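Local coordinates for protein PLP-Dependent L-Arginine Hydroxylase MppP (Streptomyces wadayamensis, PDB 6C9B) that oxidises L-arginine with pyridoxal 5'-phosphate as cofactor, giving 4-hydroxy-2-ketoarginine together with 2-ketoarginine, at residues S286-A291 with V351-S356; A30-S35 with A275-F280. All coordinates share one frame; numbering follows the deposited sequence.

Contact 1 (S286-A291 with V351-S356); sequences SVVRRA and VRIALS. With EGV ((4S)-5-carbamimidamido-4-hydroxy-2-oxopentanoic acid), chain F.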
loop_
_atom_site.group_PDB
_atom_site.type_symbol
_atom_site.label_atom_id
_atom_site.label_comp_id
_atom_site.label_asym_id
_atom_site.label_seq_id
_atom_site.Cartn_x
_atom_site.Cartn_y
_atom_site.Cartn_z
ATOM N N SER B 286 2.538 -11.530 -31.028
ATOM C CA SER B 286 2.932 -12.008 -32.348
ATOM C C SER B 286 4.392 -11.706 -32.640
ATOM O O SER B 286 5.071 -12.520 -33.277
ATOM C CB SER B 286 2.048 -11.383 -33.425
ATOM O OG SER B 286 0.681 -11.584 -33.116
ATOM N N VAL B 287 4.901 -10.535 -32.235
ATOM C CA VAL B 287 6.305 -10.276 -32.560
ATOM C C VAL B 287 7.194 -11.208 -31.758
ATOM O O VAL B 287 8.210 -11.689 -32.269
ATOM C CB VAL B 287 6.732 -8.793 -32.389
ATOM C CG1 VAL B 287 5.575 -7.834 -32.256
ATOM C CG2 VAL B 287 7.750 -8.602 -31.281
ATOM N N VAL B 288 6.805 -11.518 -30.509
ATOM C CA VAL B 288 7.602 -12.444 -29.703
ATOM C C VAL B 288 7.628 -13.821 -30.349
ATOM O O VAL B 288 8.687 -14.447 -30.457
ATOM C CB VAL B 288 7.075 -12.522 -28.260
ATOM C CG1 VAL B 288 7.816 -13.600 -27.490
ATOM C CG2 VAL B 288 7.217 -11.183 -27.580
ATOM N N ARG B 289 6.460 -14.330 -30.759
ATOM C CA ARG B 289 6.400 -15.689 -31.285
ATOM C C ARG B 289 7.072 -15.779 -32.648
ATOM O O ARG B 289 7.775 -16.753 -32.931
ATOM C CB ARG B 289 4.946 -16.166 -31.333
ATOM C CG ARG B 289 4.356 -16.308 -29.932
ATOM C CD ARG B 289 2.991 -16.911 -29.894
ATOM N NE ARG B 289 2.557 -17.070 -28.509
ATOM C CZ ARG B 289 1.370 -17.538 -28.148
ATOM N NH1 ARG B 289 0.477 -17.897 -29.065
ATOM N NH2 ARG B 289 1.083 -17.653 -26.873
ATOM N N ARG B 290 6.939 -14.730 -33.465
ATOM C CA ARG B 290 7.632 -14.683 -34.752
ATOM C C ARG B 290 9.150 -14.648 -34.571
ATOM O O ARG B 290 9.888 -15.231 -35.372
ATOM C CB ARG B 290 7.146 -13.455 -35.535
ATOM C CG ARG B 290 7.735 -13.266 -36.928
ATOM C CD ARG B 290 7.085 -12.070 -37.634
ATOM N NE ARG B 290 5.626 -12.103 -37.515
ATOM C CZ ARG B 290 4.880 -11.243 -36.820
ATOM N NH1 ARG B 290 5.426 -10.218 -36.174
ATOM N NH2 ARG B 290 3.565 -11.402 -36.790
ATOM N N ALA B 291 9.640 -13.944 -33.547
ATOM C CA ALA B 291 11.085 -13.816 -33.365
ATOM C C ALA B 291 11.711 -15.128 -32.909
ATOM O O ALA B 291 12.854 -15.437 -33.265
ATOM C CB ALA B 291 11.391 -12.707 -32.364
ATOM N N VAL B 351 11.159 -18.957 -19.154
ATOM C CA VAL B 351 11.203 -17.565 -18.716
ATOM C C VAL B 351 9.894 -16.901 -19.110
ATOM O O VAL B 351 9.169 -17.369 -19.991
ATOM C CB VAL B 351 12.384 -16.760 -19.303
ATOM C CG1 VAL B 351 13.698 -17.378 -18.921
ATOM C CG2 VAL B 351 12.276 -16.674 -20.782
ATOM N N ARG B 352 9.618 -15.774 -18.473
ATOM C CA ARG B 352 8.421 -14.988 -18.750
ATOM C C ARG B 352 8.836 -13.632 -19.301
ATOM O O ARG B 352 9.764 -13.005 -18.787
ATOM C CB ARG B 352 7.557 -14.798 -17.489
ATOM C CG ARG B 352 6.130 -14.406 -17.802
ATOM C CD ARG B 352 5.373 -13.903 -16.563
ATOM N NE ARG B 352 5.871 -12.587 -16.154
ATOM C CZ ARG B 352 5.293 -11.811 -15.233
ATOM N NH1 ARG B 352 5.818 -10.634 -14.937
ATOM N NH2 ARG B 352 4.191 -12.206 -14.602
ATOM N N ILE B 353 8.142 -13.196 -20.352
ATOM C CA ILE B 353 8.378 -11.927 -21.042
ATOM C C ILE B 353 7.167 -11.020 -20.854
ATOM O O ILE B 353 6.025 -11.455 -21.049
ATOM C CB ILE B 353 8.624 -12.173 -22.542
ATOM C CG1 ILE B 353 9.869 -13.026 -22.730
ATOM C CG2 ILE B 353 8.743 -10.873 -23.318
ATOM C CD1 ILE B 353 10.032 -13.498 -24.170
ATOM N N ALA B 354 7.419 -9.764 -20.489
ATOM C CA ALA B 354 6.372 -8.760 -20.353
ATOM C C ALA B 354 6.009 -8.162 -21.701
ATOM O O ALA B 354 6.884 -7.720 -22.452
ATOM C CB ALA B 354 6.833 -7.629 -19.429
ATOM N N LEU B 355 4.713 -8.139 -22.004
ATOM C CA LEU B 355 4.221 -7.649 -23.287
ATOM C C LEU B 355 3.681 -6.221 -23.217
ATOM O O LEU B 355 3.489 -5.593 -24.268
ATOM C CB LEU B 355 3.127 -8.567 -23.816
ATOM C CG LEU B 355 3.513 -10.028 -24.078
ATOM C CD1 LEU B 355 2.308 -10.754 -24.645
ATOM C CD2 LEU B 355 4.696 -10.150 -25.037
ATOM N N SER B 356 3.420 -5.699 -22.013
ATOM C CA SER B 356 2.935 -4.320 -21.879
ATOM C C SER B 356 4.132 -3.383 -21.938
ATOM O O SER B 356 4.551 -2.778 -20.948
ATOM C CB SER B 356 2.144 -4.133 -20.593
ATOM O OG SER B 356 0.950 -4.899 -20.651
HETATM C C10 EGV F . 4.040 -9.355 -12.278
HETATM C C02 EGV F . 4.804 -6.634 -8.093
HETATM C C03 EGV F . 4.508 -7.572 -5.798
HETATM C C06 EGV F . 3.770 -7.284 -8.992
HETATM C C07 EGV F . 4.529 -8.214 -9.964
HETATM C C09 EGV F . 3.595 -9.080 -10.850
HETATM N N01 EGV F . 5.248 -7.508 -7.017
HETATM N N04 EGV F . 4.950 -8.416 -4.748
HETATM N N05 EGV F . 3.398 -6.877 -5.661
HETATM O O08 EGV F . 3.100 -6.322 -9.701
HETATM O O11 EGV F . 3.228 -9.892 -13.007
HETATM O O12 EGV F . 5.174 -9.044 -12.689
HETATM O O13 EGV F . 2.533 -9.540 -10.443
#

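Contact 2 (A30-S35 with A275-F280); sequences ARQALS and ADLHAF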
loop_
_atom_site.group_PDB
_atom_site.type_symbol
_atom_site.label_atom_id
_atom_site.label_comp_id
_atom_site.label_asym_id
_atom_site.label_seq_id
_atom_site.Cartn_x
_atom_site.Cartn_y
_atom_site.Cartn_z
ATOM N N ALA B 30 2.271 -2.132 -16.816
ATOM C CA ALA B 30 2.148 -1.536 -18.144
ATOM C C ALA B 30 3.091 -0.347 -18.275
ATOM O O ALA B 30 2.977 0.636 -17.525
ATOM C CB ALA B 30 0.702 -1.123 -18.406
ATOM N N ARG B 31 4.007 -0.436 -19.241
ATOM C CA ARG B 31 5.001 0.601 -19.462
ATOM C C ARG B 31 5.056 1.064 -20.922
ATOM O O ARG B 31 5.984 1.795 -21.291
ATOM C CB ARG B 31 6.372 0.097 -18.966
ATOM C CG ARG B 31 6.340 -0.401 -17.474
ATOM C CD ARG B 31 7.698 -0.846 -16.927
ATOM N NE ARG B 31 7.568 -1.414 -15.574
ATOM C CZ ARG B 31 7.477 -0.686 -14.462
ATOM N NH1 ARG B 31 7.492 0.642 -14.520
ATOM N NH2 ARG B 31 7.367 -1.286 -13.286
ATOM N N GLN B 32 4.082 0.687 -21.755
ATOM C CA GLN B 32 4.034 1.214 -23.113
ATOM C C GLN B 32 3.616 2.686 -23.095
ATOM O O GLN B 32 3.191 3.233 -22.075
ATOM C CB GLN B 32 3.073 0.402 -23.978
ATOM C CG GLN B 32 1.609 0.502 -23.536
ATOM C CD GLN B 32 1.179 -0.578 -22.551
ATOM O OE1 GLN B 32 1.942 -1.020 -21.670
ATOM N NE2 GLN B 32 -0.065 -1.014 -22.694
ATOM N N ALA B 33 3.731 3.326 -24.251
ATOM C CA ALA B 33 3.340 4.719 -24.362
ATOM C C ALA B 33 1.838 4.877 -24.154
ATOM O O ALA B 33 1.043 3.988 -24.473
ATOM C CB ALA B 33 3.720 5.269 -25.738
ATOM N N LEU B 34 1.457 6.034 -23.620
ATOM C CA LEU B 34 0.050 6.401 -23.561
ATOM C C LEU B 34 -0.521 6.543 -24.963
ATOM O O LEU B 34 0.150 7.042 -25.871
ATOM C CB LEU B 34 -0.115 7.738 -22.852
ATOM C CG LEU B 34 0.267 7.757 -21.375
ATOM C CD1 LEU B 34 0.533 9.165 -20.893
ATOM C CD2 LEU B 34 -0.813 7.113 -20.566
ATOM N N SER B 35 -1.782 6.160 -25.126
ATOM C CA SER B 35 -2.500 6.494 -26.353
ATOM C C SER B 35 -2.851 7.979 -26.350
ATOM O O SER B 35 -2.802 8.638 -25.312
ATOM C CB SER B 35 -3.777 5.669 -26.465
ATOM O OG SER B 35 -4.715 6.117 -25.493
ATOM N N ALA B 275 -10.466 -2.208 -26.912
ATOM C CA ALA B 275 -10.220 -2.928 -28.154
ATOM C C ALA B 275 -8.821 -2.634 -28.680
ATOM O O ALA B 275 -8.116 -3.542 -29.140
ATOM C CB ALA B 275 -11.282 -2.562 -29.190
ATOM N N ASP B 276 -8.390 -1.372 -28.595
ATOM C CA ASP B 276 -7.040 -1.011 -29.023
ATOM C C ASP B 276 -5.991 -1.715 -28.172
ATOM O O ASP B 276 -4.940 -2.129 -28.678
ATOM C CB ASP B 276 -6.847 0.501 -28.937
ATOM C CG ASP B 276 -7.669 1.271 -29.980
ATOM O OD1 ASP B 276 -8.259 0.648 -30.885
ATOM O OD2 ASP B 276 -7.726 2.511 -29.882
ATOM N N LEU B 277 -6.256 -1.845 -26.871
ATOM C CA LEU B 277 -5.314 -2.532 -25.998
ATOM C C LEU B 277 -5.208 -3.995 -26.390
ATOM O O LEU B 277 -4.108 -4.540 -26.493
ATOM C CB LEU B 277 -5.756 -2.403 -24.542
ATOM C CG LEU B 277 -4.897 -3.138 -23.520
ATOM C CD1 LEU B 277 -3.432 -2.672 -23.580
ATOM C CD2 LEU B 277 -5.488 -2.926 -22.145
ATOM N N HIS B 278 -6.348 -4.645 -26.642
ATOM C CA HIS B 278 -6.303 -6.048 -27.051
ATOM C C HIS B 278 -5.512 -6.218 -28.339
ATOM O O HIS B 278 -4.710 -7.153 -28.463
ATOM C CB HIS B 278 -7.718 -6.591 -27.222
ATOM C CG HIS B 278 -8.486 -6.674 -25.946
ATOM N ND1 HIS B 278 -9.850 -6.876 -25.924
ATOM C CD2 HIS B 278 -8.091 -6.621 -24.653
ATOM C CE1 HIS B 278 -10.266 -6.921 -24.670
ATOM N NE2 HIS B 278 -9.217 -6.780 -23.879
ATOM N N ALA B 279 -5.700 -5.313 -29.301
ATOM C CA ALA B 279 -4.951 -5.420 -30.555
ATOM C C ALA B 279 -3.462 -5.191 -30.325
ATOM O O ALA B 279 -2.619 -5.835 -30.969
ATOM C CB ALA B 279 -5.507 -4.434 -31.586
ATOM N N PHE B 280 -3.122 -4.294 -29.393
ATOM C CA PHE B 280 -1.726 -4.003 -29.091
ATOM C C PHE B 280 -1.039 -5.204 -28.454
ATOM O O PHE B 280 0.073 -5.569 -28.837
ATOM C CB PHE B 280 -1.646 -2.791 -28.171
ATOM C CG PHE B 280 -0.246 -2.416 -27.779
ATOM C CD1 PHE B 280 0.592 -1.776 -28.675
ATOM C CD2 PHE B 280 0.220 -2.679 -26.513
ATOM C CE1 PHE B 280 1.888 -1.428 -28.310
ATOM C CE2 PHE B 280 1.513 -2.333 -26.159
ATOM C CZ PHE B 280 2.335 -1.709 -27.054
#

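Contact 1 (S286-A291 with V351-S356)
One side chain, Val288, carries the whole helix side of this contact, and its two methyls go to different partners on 351-356. Val288 CG1 meets Ile353 CD1 tip to tip at 4.0 Å, while Val288 CG2 comes within 3.7 Å of Leu355 CD2, the valine and leucine side chains meeting at a slant. Val288 holds CG1 anti to its backbone N (chi1 174°), which puts CG2 beside that nitrogen and splits the fork between the two targets. All three residues are buried, and Leu362 of helix 359-372 also packs on Ile353. This is helix-on-sheet packing in the small domain of a fold type I PLP enzyme: the end of the long helix 256-291 lies over the sheet holding strand 350-354. Side chains alternate along that strand, so Arg352 leaves on the side turned from the helix and reaches the bound product. Its chain bends at chi3 (71°), bringing the guanidinium edge-on to the carboxylate, with the carboxylate carbon C10 in its plane. Arg352 NH1 gives a hydrogen bond of 2.8 Å to EGV O12, and Arg352 NH2 one of 3.0 Å to EGV O11, a two-pronged grip on the acid group. Ala26 O takes a further bond from NH1.

Contact 2 (A30-S35 with A275-F280)
Segment 30-35 has no regular secondary structure, and from Gln32 to Ser35 its backbone stays extended, in the polyproline-like region. It runs past about a turn and a half of the long helix 256-291, at residues 275-280, where the helix's own bonds are regular: Phe280 N donates to Asp276 O at 2.9 Å. The backbones stay well apart, the closest CA atoms being those of Gln32 and Phe280 at 9.8 Å, so side chains have to span the gap. Gln32 does this from the loop, against Phe280 and Leu277 on the helix. Gln32 CB sits 3.8 Å from Phe280 CZ, approaching the ring obliquely, and Gln32 CG lies 3.9 Å from Phe280 CE2. The two side chains run antiparallel past one another, and the amide plane is tilted only 21° from the ring. A bend at chi2 (-92°) folds the amide back alongside the phenyl group, where its end also touches Leu277 CD1, the glutamine lying nearly perpendicular to the leucine. The glutamine's aliphatic part and amide thus serve as packing surface for the phenyl group. On the loop to either side of Gln32, Arg31 makes a salt bridge with Asp27 of the product pocket, and Leu34 packs on Trp49 of the second subunit; Ser35 N-caps helix 36-43. The arrangement fits the class I aminotransferase fold, in which an N-terminal segment, lying near the active site and the dimer interface, passes against the long helix that leads into the small domain.

Contacts 1 and 2 both use helix 256-291, their centres 15 Å apart: 275-280 comes first along it and 286-291 forms its last turns. In sequence they stand in series, since 30-35 and 275-280 pair off before 286-291 and 351-356 begin. They also meet directly where the ends of the non-helical segments come together. Ser356 O and Arg31 N, 2.9 Å apart, probably share a hydrogen bond, and Ser356 CB packs on Ala30 CA at 3.6 Å. The N-terminal loop and the turn that follows strand 350-354 therefore lie side by side along one helix, just beyond His29 and Arg352, which both bind the product.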